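Local coordinates for protein pseudopodium-enriched atypical kinase 1 (Homo sapiens, PDB 6BHC) that adopts a dimerising protein kinase fold with an unusual catalytic cleft and, as a pseudokinase, probably works in signalling by binding partners rather than by catalysis, at residues 187-192 / 345-350; 277-282 / 341-346; 58-63 / 73-78; 85-90 / 148-153; 260-265 / 292-297. The protein carries 1 engineered substitution. All coordinates share one frame; numbering follows the deposited sequence.

From the N terminus, contact 3 closes first, a short loop from 58-63 to 73-78, with strand 66-67 inside it. Contact 4 follows in series, returning from 85-90 to 148-153 and pairing the next strands of the same N-lobe sheet; backbone bonds between strands 71-78 and 85-91 join the two directly. Contact 1 then opens at 187-192 and closes only at 345-350, spanning most of the C-lobe. Within that span lies contact 5, from 260-265 to 292-297, which crosses contact 2, from 277-282 to 341-346. Contacts 1 and 2 finish on the same helix, 343-354, and contact 2 touches contact 5 through Phe-280 and Phe-296.

Contact 1: 187-192 / 345-350; sequences LCSGLE and DAKGIL
The amino nitrogen of Lys-347 is gripped by two groups of the facing helix. Lys-347 NZ donates to Ser-189 OG at 3.1 Å, in one of the two conformers modelled for that serine, and forms a salt bridge to Glu-192, with NZ 3.3 Å from OE1. Lys-347 sends CG anti to its backbone N (chi1 -176°) and stays extended beyond it, which carries the nitrogen across to the neighbouring helix. Glu-192 is extended too; the two side chains cross at about a right angle, and OE1 meets the nitrogen nearly along its C-O axis. The other carboxylate oxygen, OE2, is hydrogen-bonded to Ser-344 OG, while Ser-189 OG also bonds to Leu-185 O of its own helix.

Beside this polar cluster the contact is apolar. Cys-188 points its sulphur at helix 343-354, with SG 3.6 Å from CD1 of Leu-350 and 4.1 Å from CB of Ala-346. Leu-328 of helix 322-332 also packs on both of these residues. The short segments run nearly antiparallel, at 157°, with their axes 9.5 Å apart, and join helices that probably correspond to αE and αI of the kinase C-lobe. With both carboxylate oxygens of Glu-192 engaged and Lys-347 beside it, the pair is likely to favour its charged form, at the margin of an otherwise apolar, largely buried interface.

Contact 2: 277-282 / 341-346; sequences CDEFQT and ILISDA
The flat groups that meet here are the carboxylate of Glu-279 and the peptide units that lead into helix 343-354. One carboxylate branch, OE2, does the touching: it lies 3.4 Å from the backbone N of Ile-343, a weak hydrogen bond bent to 130° at the hydrogen, and 3.5 Å from CB of the same residue. Behind it, CG of Glu-279 rests against the carbonyl of Ile-341, 3.5 Å from O. A bend at chi2 (79°) swings CD aside, so that the acid group turns in toward the helix start. Its stronger partner is Lys-195, whose NZ makes a salt bridge with the same OE2.

Ile-343 answers with its CD1 methyl, which sits 3.9 Å from CG of Glu-279 and also approaches OG1 of Thr-282. That hydroxyl is turned back on its own helix, donating to Asp-278 O at 2.8 Å, while Thr-282 N reaches this oxygen from the opposite face of the carbonyl plane. Leu-342 is the N-cap residue, and its N gives a weak bond to Asp-345 OD2. An acid at this helix start would probably be favoured by the helix dipole.

Helix 277-289, the probable αF of the kinase fold, thus meets the start of helix 343-354, with Leu-191 of helix 173-194 packing on Thr-282 and Ile-343 and helix 322-332 lying against Ile-341.

Contact 3: 58-63 / 73-78; sequences RLTSDK and YYTASY
Arg-58 bends at chi2 and chi3 and grips Ser-77 side-on with two nitrogens. Arg-58 NE donates to Ser-77 O at 3.0 Å, the oxygen lying in the guanidinium plane, and NH2 to Ser-77 OG at 3.1 Å; that hydroxyl also bonds to Pro-82 O. The same carbonyl of Ser-77 also accepts from Arg-58 N, the two donors coming from opposite faces of its plane. Farther along, Thr-60 N donates to Thr-75 O. Thr-60 OG1 lies 2.3 Å from Thr-75 OG1, which is too short to trust.

Leu-59 packs CD2 against Tyr-74 CB at 3.7 Å, and Asp-62 O meets the edge of the tyrosine ring at CE2. An alanine in place of Tyr-74 would probably open a gap beside Leu-59 CD1 and leave Leu-132 O without its hydroxyl partner.

Strand 71-78, probably β2 of the kinase fold, lies between strands 57-59 and 85-91 in the N-lobe sheet.

Contact 4: 85-90 / 148-153; sequences NYAVKI and VITREV
Ala-87 offers a shallow hollow that two methyls from the other segment fill. Thr-150 CG2 settles 3.7 Å from Ala-87 CB, and Val-153 CG2 comes within 3.9 Å of that same CB. The valine methyl also touches CB of Asn-85, bridging two residues of the strand. Thr-150 OG1 is anti to the backbone N (chi1 176°) and bonds to Gln-119 O, which leaves CG2 between the backbone N and the carbonyl carbon, facing Ala-87.

On the face that carries Val-88, Ile-149 is a branched bump with a neighbour at each branch. Its CG2 sits 3.8 Å from CD1 of the Tyr-86 ring, and its CD1 lies 3.9 Å from CG2 of Val-88, Ile-149 and Val-88 lying side by side and pointing the same way. The strands beneath probably correspond to β3 and β5 of the N-lobe, and the Tyr-Ala-Val-Lys sequence matches the kinase motif that ends in the β3 lysine. Backbone bonds pair Ala-87 with Thr-150 and Lys-89 with Val-148, Lys-89 N reaching Val-148 O at 2.6 Å.

Lys-89 starts alongside Val-148, their CB atoms 3.9 Å apart, and then runs extended away to its polar partners, Asp-70 and Gln-118. At the other end Arg-151 lies beside Tyr-86, pointing the same way, with guanidinium and ring planes 52° apart. Arg-151 NE passes 4.0 Å from Tyr-86 CE1, and NH1 goes on to bond with Asp-45 O.

Contact 5: 260-265 / 292-297; sequences DQSRLA and LPNPFD
A short 3-10 turn at 261-262 faces the start of helix 295-298, with the CA atoms of Ser-262 and Phe-296 5.9 Å apart. The side chain that spans them is that of Asn-294, whose ND2 donates to Ser-262 O in a long, weak but nearly straight bond (3.3 Å, 174° at the hydrogen). Its CG lies anti to the backbone N (chi1 -179°), which carries the amide out toward the turn. The amide's other end works within its own segment: OD1 accepts weakly from Phe-296 N as the N-cap of the helix. ND2 also makes a weak bond to Asp-297 OD2.

Ser-262 CB lies 3.5 Å from Asn-294 ND2 and 3.8 Å from Asp-297 OD1, so the serine is tucked against the first helical turn. Its hydroxyl bonds to Arg-259 O. Ser-262 O also comes within 4.0 Å of Phe-296 CD2, and that ring makes a cation-pi contact with Lys-303. An alanine in place of Asn-294 would probably leave Ser-262 O without this donor and Phe-296 N without its cap.

Arg-263 runs past the amide to a salt bridge with Glu-288 of helix 277-289. The sequence starting at Ala-265 reads Ala-Pro-Glu, the motif that ends the activation segment in protein kinases, here held beside the Pro-Phe element that follows the probable αF helix.

Contact 1: 187-192 / 345-350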
# COMPACT_ATOMS: atom_id res chain seq x y z
N LEU A 187 3.52 -26.86 -1.28
CA LEU A 187 3.94 -28.10 -1.92
C LEU A 187 3.35 -28.22 -3.31
O LEU A 187 4.05 -28.57 -4.27
CB LEU A 187 3.55 -29.30 -1.06
CG LEU A 187 3.81 -30.68 -1.67
CD1 LEU A 187 5.29 -30.88 -1.94
CD2 LEU A 187 3.28 -31.79 -0.77
N CYS A 188 2.05 -27.94 -3.45
CA CYS A 188 1.41 -28.01 -4.76
C CYS A 188 2.05 -27.02 -5.73
O CYS A 188 2.19 -27.32 -6.92
CB CYS A 188 -0.09 -27.76 -4.62
SG CYS A 188 -0.95 -29.05 -3.70
N SER A 189 2.44 -25.85 -5.24
CA SER A 189 3.10 -24.87 -6.10
C SER A 189 4.41 -25.42 -6.65
O SER A 189 4.69 -25.30 -7.84
CB SER A 189 3.34 -23.57 -5.33
OG SER A 189 2.11 -22.98 -4.92
N GLY A 190 5.23 -26.03 -5.78
CA GLY A 190 6.48 -26.60 -6.25
C GLY A 190 6.27 -27.79 -7.17
O GLY A 190 7.01 -27.97 -8.14
N LEU A 191 5.27 -28.62 -6.87
CA LEU A 191 4.97 -29.75 -7.75
C LEU A 191 4.42 -29.27 -9.09
O LEU A 191 4.70 -29.88 -10.13
CB LEU A 191 3.99 -30.70 -7.07
CG LEU A 191 4.50 -31.45 -5.85
CD1 LEU A 191 3.41 -32.32 -5.25
CD2 LEU A 191 5.73 -32.29 -6.20
N GLU A 192 3.64 -28.19 -9.08
CA GLU A 192 3.16 -27.61 -10.33
C GLU A 192 4.31 -27.09 -11.17
O GLU A 192 4.23 -27.06 -12.41
CB GLU A 192 2.16 -26.49 -10.03
CG GLU A 192 1.41 -25.96 -11.23
CD GLU A 192 0.47 -24.82 -10.87
OE1 GLU A 192 0.77 -24.07 -9.91
OE2 GLU A 192 -0.58 -24.68 -11.53
N ASP A 345 -5.59 -28.83 -9.54
CA ASP A 345 -6.90 -28.88 -8.91
C ASP A 345 -6.77 -28.95 -7.39
O ASP A 345 -7.54 -28.31 -6.67
CB ASP A 345 -7.69 -30.08 -9.43
CG ASP A 345 -7.85 -30.06 -10.94
OD1 ASP A 345 -7.98 -28.95 -11.51
OD2 ASP A 345 -7.84 -31.15 -11.56
N ALA A 346 -5.79 -29.71 -6.90
CA ALA A 346 -5.52 -29.74 -5.46
C ALA A 346 -5.15 -28.36 -4.95
O ALA A 346 -5.54 -27.97 -3.85
CB ALA A 346 -4.41 -30.74 -5.16
N LYS A 347 -4.40 -27.59 -5.75
CA LYS A 347 -4.07 -26.23 -5.36
C LYS A 347 -5.32 -25.38 -5.22
O LYS A 347 -5.46 -24.62 -4.26
CB LYS A 347 -3.11 -25.62 -6.39
CG LYS A 347 -2.61 -24.23 -6.03
CD LYS A 347 -1.47 -23.79 -6.94
CE LYS A 347 -0.85 -22.49 -6.47
NZ LYS A 347 0.32 -22.11 -7.31
N GLY A 348 -6.25 -25.50 -6.17
CA GLY A 348 -7.48 -24.74 -6.08
C GLY A 348 -8.34 -25.11 -4.89
O GLY A 348 -9.00 -24.25 -4.31
N ILE A 349 -8.33 -26.39 -4.51
CA ILE A 349 -9.05 -26.80 -3.31
C ILE A 349 -8.42 -26.18 -2.07
O ILE A 349 -9.12 -25.61 -1.22
CB ILE A 349 -9.09 -28.34 -3.22
CG1 ILE A 349 -9.93 -28.92 -4.35
CG2 ILE A 349 -9.61 -28.79 -1.86
CD1 ILE A 349 -10.08 -30.42 -4.30
N LEU A 350 -7.09 -26.24 -1.97
CA LEU A 350 -6.40 -25.66 -0.82
C LEU A 350 -6.62 -24.16 -0.75
O LEU A 350 -6.82 -23.61 0.34
CB LEU A 350 -4.91 -25.99 -0.89
CG LEU A 350 -4.56 -27.47 -0.67
CD1 LEU A 350 -3.13 -27.75 -1.09
CD2 LEU A 350 -4.79 -27.86 0.78

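Contact 2: 277-282 / 341-346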
# COMPACT_ATOMS: atom_id res chain seq x y z
N CYS A 277 1.96 -39.90 -10.05
CA CYS A 277 2.62 -40.44 -8.87
C CYS A 277 2.69 -39.42 -7.74
O CYS A 277 2.41 -39.74 -6.58
CB CYS A 277 4.03 -40.93 -9.24
SG CYS A 277 4.99 -41.55 -7.84
N ASP A 278 3.08 -38.18 -8.05
CA ASP A 278 3.22 -37.17 -7.01
C ASP A 278 1.88 -36.79 -6.39
O ASP A 278 1.81 -36.49 -5.20
CB ASP A 278 3.93 -35.93 -7.55
CG ASP A 278 5.40 -36.18 -7.84
OD1 ASP A 278 5.95 -37.17 -7.31
OD2 ASP A 278 6.01 -35.38 -8.58
N GLU A 279 0.81 -36.80 -7.19
CA GLU A 279 -0.51 -36.52 -6.64
C GLU A 279 -0.92 -37.59 -5.63
O GLU A 279 -1.48 -37.27 -4.58
CB GLU A 279 -1.54 -36.43 -7.77
CG GLU A 279 -1.45 -35.15 -8.61
CD GLU A 279 -0.34 -35.19 -9.65
OE1 GLU A 279 0.39 -36.20 -9.71
OE2 GLU A 279 -0.21 -34.21 -10.41
N PHE A 280 -0.65 -38.86 -5.94
CA PHE A 280 -1.01 -39.94 -5.03
C PHE A 280 -0.23 -39.85 -3.72
O PHE A 280 -0.78 -40.08 -2.64
CB PHE A 280 -0.77 -41.29 -5.70
CG PHE A 280 -1.13 -42.47 -4.84
CD1 PHE A 280 -2.43 -42.94 -4.79
CD2 PHE A 280 -0.16 -43.11 -4.08
CE1 PHE A 280 -2.76 -44.03 -4.00
CE2 PHE A 280 -0.48 -44.19 -3.29
CZ PHE A 280 -1.78 -44.65 -3.25
N GLN A 281 1.07 -39.51 -3.80
CA GLN A 281 1.86 -39.41 -2.58
C GLN A 281 1.46 -38.20 -1.74
O GLN A 281 1.60 -38.22 -0.51
CB GLN A 281 3.35 -39.36 -2.92
CG GLN A 281 3.90 -40.67 -3.45
CD GLN A 281 5.40 -40.64 -3.68
OE1 GLN A 281 6.02 -39.57 -3.73
NE2 GLN A 281 6.00 -41.82 -3.82
N THR A 282 0.96 -37.14 -2.39
CA THR A 282 0.46 -35.99 -1.64
C THR A 282 -0.77 -36.34 -0.82
O THR A 282 -0.96 -35.80 0.28
CB THR A 282 0.15 -34.84 -2.61
OG1 THR A 282 1.34 -34.49 -3.33
CG2 THR A 282 -0.34 -33.61 -1.85
N ILE A 341 -7.31 -36.48 -9.44
CA ILE A 341 -7.26 -35.06 -9.78
C ILE A 341 -5.82 -34.61 -10.01
O ILE A 341 -4.86 -35.23 -9.54
CB ILE A 341 -7.94 -34.20 -8.70
CG1 ILE A 341 -7.16 -34.29 -7.39
CG2 ILE A 341 -9.39 -34.62 -8.52
CD1 ILE A 341 -7.60 -33.28 -6.35
N LEU A 342 -5.68 -33.51 -10.75
CA LEU A 342 -4.39 -32.92 -11.03
C LEU A 342 -3.91 -32.08 -9.85
O LEU A 342 -4.70 -31.63 -9.01
CB LEU A 342 -4.45 -32.06 -12.29
CG LEU A 342 -4.65 -32.80 -13.62
CD1 LEU A 342 -5.03 -31.83 -14.72
CD2 LEU A 342 -3.38 -33.55 -13.98
N ILE A 343 -2.59 -31.87 -9.79
CA ILE A 343 -2.02 -31.10 -8.69
C ILE A 343 -2.44 -29.64 -8.74
O ILE A 343 -2.38 -28.94 -7.72
CB ILE A 343 -0.49 -31.24 -8.67
CG1 ILE A 343 0.05 -31.07 -7.25
CG2 ILE A 343 0.16 -30.24 -9.61
CD1 ILE A 343 -0.34 -32.19 -6.31
N SER A 344 -2.88 -29.15 -9.91
CA SER A 344 -3.42 -27.80 -9.99
C SER A 344 -4.84 -27.73 -9.45
O SER A 344 -5.27 -26.67 -8.97
CB SER A 344 -3.37 -27.29 -11.43
OG SER A 344 -2.04 -27.16 -11.88
N ASP A 345 -5.59 -28.83 -9.54
CA ASP A 345 -6.90 -28.88 -8.91
C ASP A 345 -6.77 -28.95 -7.39
O ASP A 345 -7.54 -28.31 -6.67
CB ASP A 345 -7.69 -30.08 -9.43
CG ASP A 345 -7.85 -30.06 -10.94
OD1 ASP A 345 -7.98 -28.95 -11.51
OD2 ASP A 345 -7.84 -31.15 -11.56
N ALA A 346 -5.79 -29.71 -6.90
CA ALA A 346 -5.52 -29.74 -5.46
C ALA A 346 -5.15 -28.36 -4.95
O ALA A 346 -5.54 -27.97 -3.85
CB ALA A 346 -4.41 -30.74 -5.16

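Contact 3: 58-63 / 73-78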
# COMPACT_ATOMS: atom_id res chain seq x y z
N ARG A 58 33.30 -22.68 8.13
CA ARG A 58 33.41 -22.82 9.58
C ARG A 58 32.02 -23.08 10.14
O ARG A 58 31.16 -22.19 10.11
CB ARG A 58 34.04 -21.58 10.20
CG ARG A 58 35.50 -21.35 9.85
CD ARG A 58 35.66 -20.61 8.52
NE ARG A 58 34.92 -19.35 8.50
CZ ARG A 58 35.40 -18.19 8.94
NH1 ARG A 58 36.63 -18.13 9.43
NH2 ARG A 58 34.66 -17.10 8.88
N LEU A 59 31.80 -24.29 10.64
CA LEU A 59 30.51 -24.64 11.21
C LEU A 59 30.26 -23.83 12.48
O LEU A 59 31.09 -23.83 13.40
CB LEU A 59 30.44 -26.13 11.51
CG LEU A 59 30.64 -27.07 10.32
CD1 LEU A 59 30.40 -28.51 10.72
CD2 LEU A 59 29.73 -26.67 9.17
N THR A 60 29.12 -23.14 12.53
CA THR A 60 28.77 -22.31 13.67
C THR A 60 28.28 -23.12 14.86
O THR A 60 28.08 -22.55 15.94
CB THR A 60 27.71 -21.29 13.27
OG1 THR A 60 26.53 -21.97 12.84
CG2 THR A 60 28.22 -20.42 12.13
N SER A 61 28.08 -24.43 14.70
CA SER A 61 27.60 -25.28 15.77
C SER A 61 27.94 -26.72 15.43
O SER A 61 28.10 -27.08 14.27
CB SER A 61 26.09 -25.12 15.99
OG SER A 61 25.61 -26.04 16.95
N ASP A 62 28.04 -27.55 16.47
CA ASP A 62 28.30 -28.97 16.29
C ASP A 62 27.02 -29.79 16.23
O ASP A 62 27.06 -30.92 15.72
CB ASP A 62 29.20 -29.50 17.40
CG ASP A 62 30.64 -29.03 17.26
OD1 ASP A 62 31.02 -28.62 16.14
OD2 ASP A 62 31.38 -29.06 18.26
N LYS A 63 25.90 -29.26 16.73
CA LYS A 63 24.71 -30.05 16.47
C LYS A 63 24.11 -29.67 15.12
O LYS A 63 24.21 -28.52 14.69
CB LYS A 63 23.67 -29.85 17.57
CG LYS A 63 23.03 -28.47 17.60
CD LYS A 63 21.89 -28.41 18.60
CE LYS A 63 20.80 -29.42 18.26
NZ LYS A 63 19.67 -29.38 19.23
N TYR A 73 22.32 -31.21 7.80
CA TYR A 73 22.55 -29.79 7.55
C TYR A 73 23.27 -29.15 8.72
O TYR A 73 22.97 -29.43 9.88
CB TYR A 73 21.24 -29.05 7.29
CG TYR A 73 20.61 -29.34 5.95
CD1 TYR A 73 20.95 -28.60 4.83
CD2 TYR A 73 19.67 -30.35 5.81
CE1 TYR A 73 20.37 -28.85 3.60
CE2 TYR A 73 19.08 -30.61 4.59
CZ TYR A 73 19.44 -29.86 3.49
OH TYR A 73 18.86 -30.12 2.27
N TYR A 74 24.22 -28.26 8.40
CA TYR A 74 24.94 -27.49 9.40
C TYR A 74 25.05 -26.05 8.93
O TYR A 74 25.44 -25.79 7.79
CB TYR A 74 26.34 -28.06 9.64
CG TYR A 74 26.38 -29.39 10.35
CD1 TYR A 74 26.32 -30.58 9.63
CD2 TYR A 74 26.48 -29.47 11.73
CE1 TYR A 74 26.36 -31.80 10.27
CE2 TYR A 74 26.51 -30.68 12.38
CZ TYR A 74 26.45 -31.85 11.65
OH TYR A 74 26.49 -33.07 12.29
N THR A 75 24.69 -25.11 9.81
CA THR A 75 24.93 -23.71 9.53
C THR A 75 26.43 -23.43 9.54
O THR A 75 27.16 -23.93 10.39
CB THR A 75 24.23 -22.82 10.55
OG1 THR A 75 24.75 -23.08 11.86
CG2 THR A 75 22.73 -23.10 10.55
N ALA A 76 26.89 -22.63 8.57
CA ALA A 76 28.31 -22.40 8.41
C ALA A 76 28.57 -20.96 8.00
O ALA A 76 27.71 -20.28 7.44
CB ALA A 76 28.92 -23.35 7.36
N SER A 77 29.78 -20.50 8.30
CA SER A 77 30.27 -19.19 7.89
C SER A 77 31.30 -19.40 6.78
O SER A 77 32.39 -19.92 7.03
CB SER A 77 30.89 -18.44 9.08
OG SER A 77 31.57 -17.28 8.66
N TYR A 78 30.93 -19.01 5.56
CA TYR A 78 31.84 -19.14 4.43
C TYR A 78 33.02 -18.19 4.61
O TYR A 78 32.85 -17.01 4.90
CB TYR A 78 31.10 -18.84 3.13
CG TYR A 78 31.91 -19.06 1.88
CD1 TYR A 78 32.81 -20.12 1.78
CD2 TYR A 78 31.76 -18.23 0.77
CE1 TYR A 78 33.55 -20.32 0.63
CE2 TYR A 78 32.49 -18.43 -0.38
CZ TYR A 78 33.38 -19.48 -0.45
OH TYR A 78 34.11 -19.68 -1.60
O HOH W 1 24.10 -26.04 12.73

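Contact 4: 85-90 / 148-153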
# COMPACT_ATOMS: atom_id res chain seq x y z
N ASN A 85 24.24 -15.98 5.31
CA ASN A 85 23.72 -17.28 5.71
C ASN A 85 24.12 -18.35 4.71
O ASN A 85 23.89 -18.21 3.50
CB ASN A 85 22.20 -17.23 5.84
CG ASN A 85 21.74 -16.30 6.95
OD1 ASN A 85 22.44 -16.13 7.95
ND2 ASN A 85 20.57 -15.70 6.78
N TYR A 86 24.73 -19.42 5.21
CA TYR A 86 25.06 -20.58 4.40
C TYR A 86 24.80 -21.84 5.21
O TYR A 86 24.99 -21.86 6.43
CB TYR A 86 26.53 -20.56 3.94
CG TYR A 86 26.84 -19.52 2.89
CD1 TYR A 86 26.62 -19.77 1.55
CD2 TYR A 86 27.37 -18.29 3.25
CE1 TYR A 86 26.91 -18.82 0.58
CE2 TYR A 86 27.67 -17.33 2.29
CZ TYR A 86 27.43 -17.61 0.96
OH TYR A 86 27.73 -16.66 0.01
N ALA A 87 24.34 -22.89 4.53
CA ALA A 87 24.11 -24.19 5.14
C ALA A 87 24.91 -25.24 4.39
O ALA A 87 24.93 -25.24 3.15
CB ALA A 87 22.62 -24.54 5.14
N VAL A 88 25.58 -26.11 5.13
CA VAL A 88 26.37 -27.20 4.56
C VAL A 88 25.51 -28.45 4.55
O VAL A 88 25.08 -28.92 5.60
CB VAL A 88 27.67 -27.42 5.34
CG1 VAL A 88 28.34 -28.71 4.91
CG2 VAL A 88 28.62 -26.24 5.15
N LYS A 89 25.26 -28.98 3.35
CA LYS A 89 24.43 -30.17 3.18
C LYS A 89 25.34 -31.36 2.88
O LYS A 89 25.96 -31.42 1.81
CB LYS A 89 23.42 -29.95 2.06
CG LYS A 89 22.49 -31.12 1.80
CD LYS A 89 21.57 -30.87 0.61
CE LYS A 89 20.67 -32.06 0.35
NZ LYS A 89 19.72 -31.81 -0.77
N ILE A 90 25.42 -32.29 3.82
CA ILE A 90 26.27 -33.47 3.71
C ILE A 90 25.38 -34.65 3.36
O ILE A 90 24.66 -35.17 4.22
CB ILE A 90 27.06 -33.73 5.00
CG1 ILE A 90 27.75 -32.44 5.47
CG2 ILE A 90 28.10 -34.82 4.77
CD1 ILE A 90 28.48 -32.60 6.79
N VAL A 148 27.03 -30.24 -0.34
CA VAL A 148 26.28 -29.25 -1.10
C VAL A 148 26.09 -28.01 -0.23
O VAL A 148 25.86 -28.12 0.98
CB VAL A 148 24.91 -29.82 -1.57
CG1 VAL A 148 24.19 -28.82 -2.45
CG2 VAL A 148 25.11 -31.14 -2.29
N ILE A 149 26.20 -26.84 -0.85
CA ILE A 149 26.05 -25.56 -0.17
C ILE A 149 24.75 -24.92 -0.64
O ILE A 149 24.47 -24.90 -1.84
CB ILE A 149 27.25 -24.64 -0.42
CG1 ILE A 149 28.56 -25.38 -0.14
CG2 ILE A 149 27.16 -23.38 0.43
CD1 ILE A 149 28.66 -25.91 1.27
N THR A 150 23.97 -24.39 0.30
CA THR A 150 22.73 -23.71 -0.01
C THR A 150 22.61 -22.45 0.83
O THR A 150 23.14 -22.38 1.94
CB THR A 150 21.50 -24.61 0.23
OG1 THR A 150 20.30 -23.87 -0.01
CG2 THR A 150 21.49 -25.14 1.66
N ARG A 151 21.92 -21.45 0.28
CA ARG A 151 21.74 -20.18 0.97
C ARG A 151 20.47 -20.13 1.81
O ARG A 151 20.35 -19.27 2.69
CB ARG A 151 21.72 -19.02 -0.03
CG ARG A 151 23.05 -18.79 -0.73
CD ARG A 151 23.04 -17.51 -1.56
NE ARG A 151 24.37 -17.17 -2.05
CZ ARG A 151 24.83 -17.48 -3.26
NH1 ARG A 151 26.06 -17.13 -3.62
NH2 ARG A 151 24.07 -18.14 -4.11
N GLU A 152 19.52 -21.04 1.57
CA GLU A 152 18.29 -21.12 2.37
C GLU A 152 18.53 -22.15 3.47
O GLU A 152 18.52 -23.36 3.22
CB GLU A 152 17.10 -21.50 1.50
CG GLU A 152 16.70 -20.44 0.47
CD GLU A 152 17.62 -20.42 -0.74
OE1 GLU A 152 18.24 -21.46 -1.04
OE2 GLU A 152 17.71 -19.36 -1.40
N VAL A 153 18.76 -21.67 4.68
CA VAL A 153 19.13 -22.52 5.81
C VAL A 153 17.89 -23.22 6.36
O VAL A 153 16.95 -22.54 6.81
CB VAL A 153 19.84 -21.72 6.90
CG1 VAL A 153 20.09 -22.60 8.12
CG2 VAL A 153 21.15 -21.16 6.37

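Contact 5: 260-265 / 292-297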
# COMPACT_ATOMS: atom_id res chain seq x y z
N ASP A 260 8.34 -49.90 1.24
CA ASP A 260 8.54 -48.86 0.24
C ASP A 260 7.37 -48.75 -0.73
O ASP A 260 7.11 -47.67 -1.26
CB ASP A 260 9.83 -49.12 -0.53
CG ASP A 260 10.27 -47.94 -1.37
OD1 ASP A 260 9.82 -46.81 -1.09
OD2 ASP A 260 11.07 -48.13 -2.31
N GLN A 261 6.65 -49.86 -0.97
CA GLN A 261 5.50 -49.85 -1.86
C GLN A 261 4.26 -49.24 -1.22
O GLN A 261 3.26 -49.05 -1.92
CB GLN A 261 5.19 -51.27 -2.33
CG GLN A 261 6.29 -51.91 -3.16
CD GLN A 261 5.99 -53.35 -3.50
OE1 GLN A 261 5.09 -53.96 -2.93
NE2 GLN A 261 6.76 -53.91 -4.43
N SER A 262 4.30 -48.93 0.08
CA SER A 262 3.16 -48.30 0.73
C SER A 262 2.90 -46.89 0.21
O SER A 262 1.82 -46.35 0.43
CB SER A 262 3.36 -48.27 2.24
OG SER A 262 4.43 -47.42 2.60
N ARG A 263 3.88 -46.29 -0.47
CA ARG A 263 3.74 -44.96 -1.04
C ARG A 263 3.74 -44.98 -2.56
O ARG A 263 3.94 -43.94 -3.20
CB ARG A 263 4.84 -44.04 -0.52
CG ARG A 263 4.88 -43.92 0.99
CD ARG A 263 5.98 -42.97 1.44
NE ARG A 263 5.99 -42.83 2.89
CZ ARG A 263 5.28 -41.92 3.56
NH1 ARG A 263 4.50 -41.08 2.90
NH2 ARG A 263 5.35 -41.86 4.88
N LEU A 264 3.52 -46.15 -3.16
CA LEU A 264 3.45 -46.29 -4.61
C LEU A 264 2.00 -46.33 -5.06
O LEU A 264 1.17 -47.02 -4.45
CB LEU A 264 4.18 -47.55 -5.07
CG LEU A 264 5.69 -47.60 -4.85
CD1 LEU A 264 6.27 -48.88 -5.43
CD2 LEU A 264 6.35 -46.37 -5.47
N ALA A 265 1.70 -45.59 -6.12
CA ALA A 265 0.34 -45.54 -6.64
C ALA A 265 -0.10 -46.92 -7.12
O ALA A 265 0.74 -47.75 -7.50
CB ALA A 265 0.25 -44.53 -7.78
N LEU A 292 -2.19 -38.79 11.45
CA LEU A 292 -2.78 -40.09 11.16
C LEU A 292 -1.77 -40.97 10.44
O LEU A 292 -0.87 -40.46 9.76
CB LEU A 292 -4.03 -39.94 10.30
CG LEU A 292 -5.12 -39.01 10.83
CD1 LEU A 292 -6.23 -38.83 9.81
CD2 LEU A 292 -5.68 -39.54 12.14
N PRO A 293 -1.86 -42.29 10.58
CA PRO A 293 -0.93 -43.16 9.87
C PRO A 293 -1.20 -43.15 8.37
O PRO A 293 -2.24 -42.69 7.90
CB PRO A 293 -1.21 -44.55 10.47
CG PRO A 293 -2.61 -44.46 10.97
CD PRO A 293 -2.80 -43.05 11.43
N ASN A 294 -0.22 -43.64 7.62
CA ASN A 294 -0.37 -43.89 6.20
C ASN A 294 -1.59 -44.79 5.98
O ASN A 294 -1.64 -45.90 6.54
CB ASN A 294 0.90 -44.55 5.66
CG ASN A 294 0.83 -44.83 4.16
OD1 ASN A 294 -0.14 -44.49 3.48
ND2 ASN A 294 1.88 -45.46 3.64
N PRO A 295 -2.59 -44.35 5.21
CA PRO A 295 -3.82 -45.15 5.06
C PRO A 295 -3.57 -46.57 4.59
O PRO A 295 -4.35 -47.47 4.91
CB PRO A 295 -4.62 -44.36 4.02
CG PRO A 295 -4.12 -42.97 4.15
CD PRO A 295 -2.67 -43.06 4.51
N PHE A 296 -2.50 -46.80 3.83
CA PHE A 296 -2.15 -48.13 3.35
C PHE A 296 -1.26 -48.88 4.32
O PHE A 296 -0.81 -49.99 4.00
CB PHE A 296 -1.50 -48.02 1.97
CG PHE A 296 -2.32 -47.23 0.99
CD1 PHE A 296 -3.30 -47.85 0.23
CD2 PHE A 296 -2.13 -45.86 0.84
CE1 PHE A 296 -4.07 -47.13 -0.66
CE2 PHE A 296 -2.90 -45.14 -0.05
CZ PHE A 296 -3.87 -45.77 -0.80
N ASP A 297 -1.00 -48.31 5.49
CA ASP A 297 -0.44 -49.03 6.62
C ASP A 297 -1.47 -49.33 7.70
O ASP A 297 -1.35 -50.35 8.39
CB ASP A 297 0.72 -48.25 7.25
CG ASP A 297 1.97 -48.26 6.40
OD1 ASP A 297 2.24 -49.30 5.76
OD2 ASP A 297 2.67 -47.23 6.37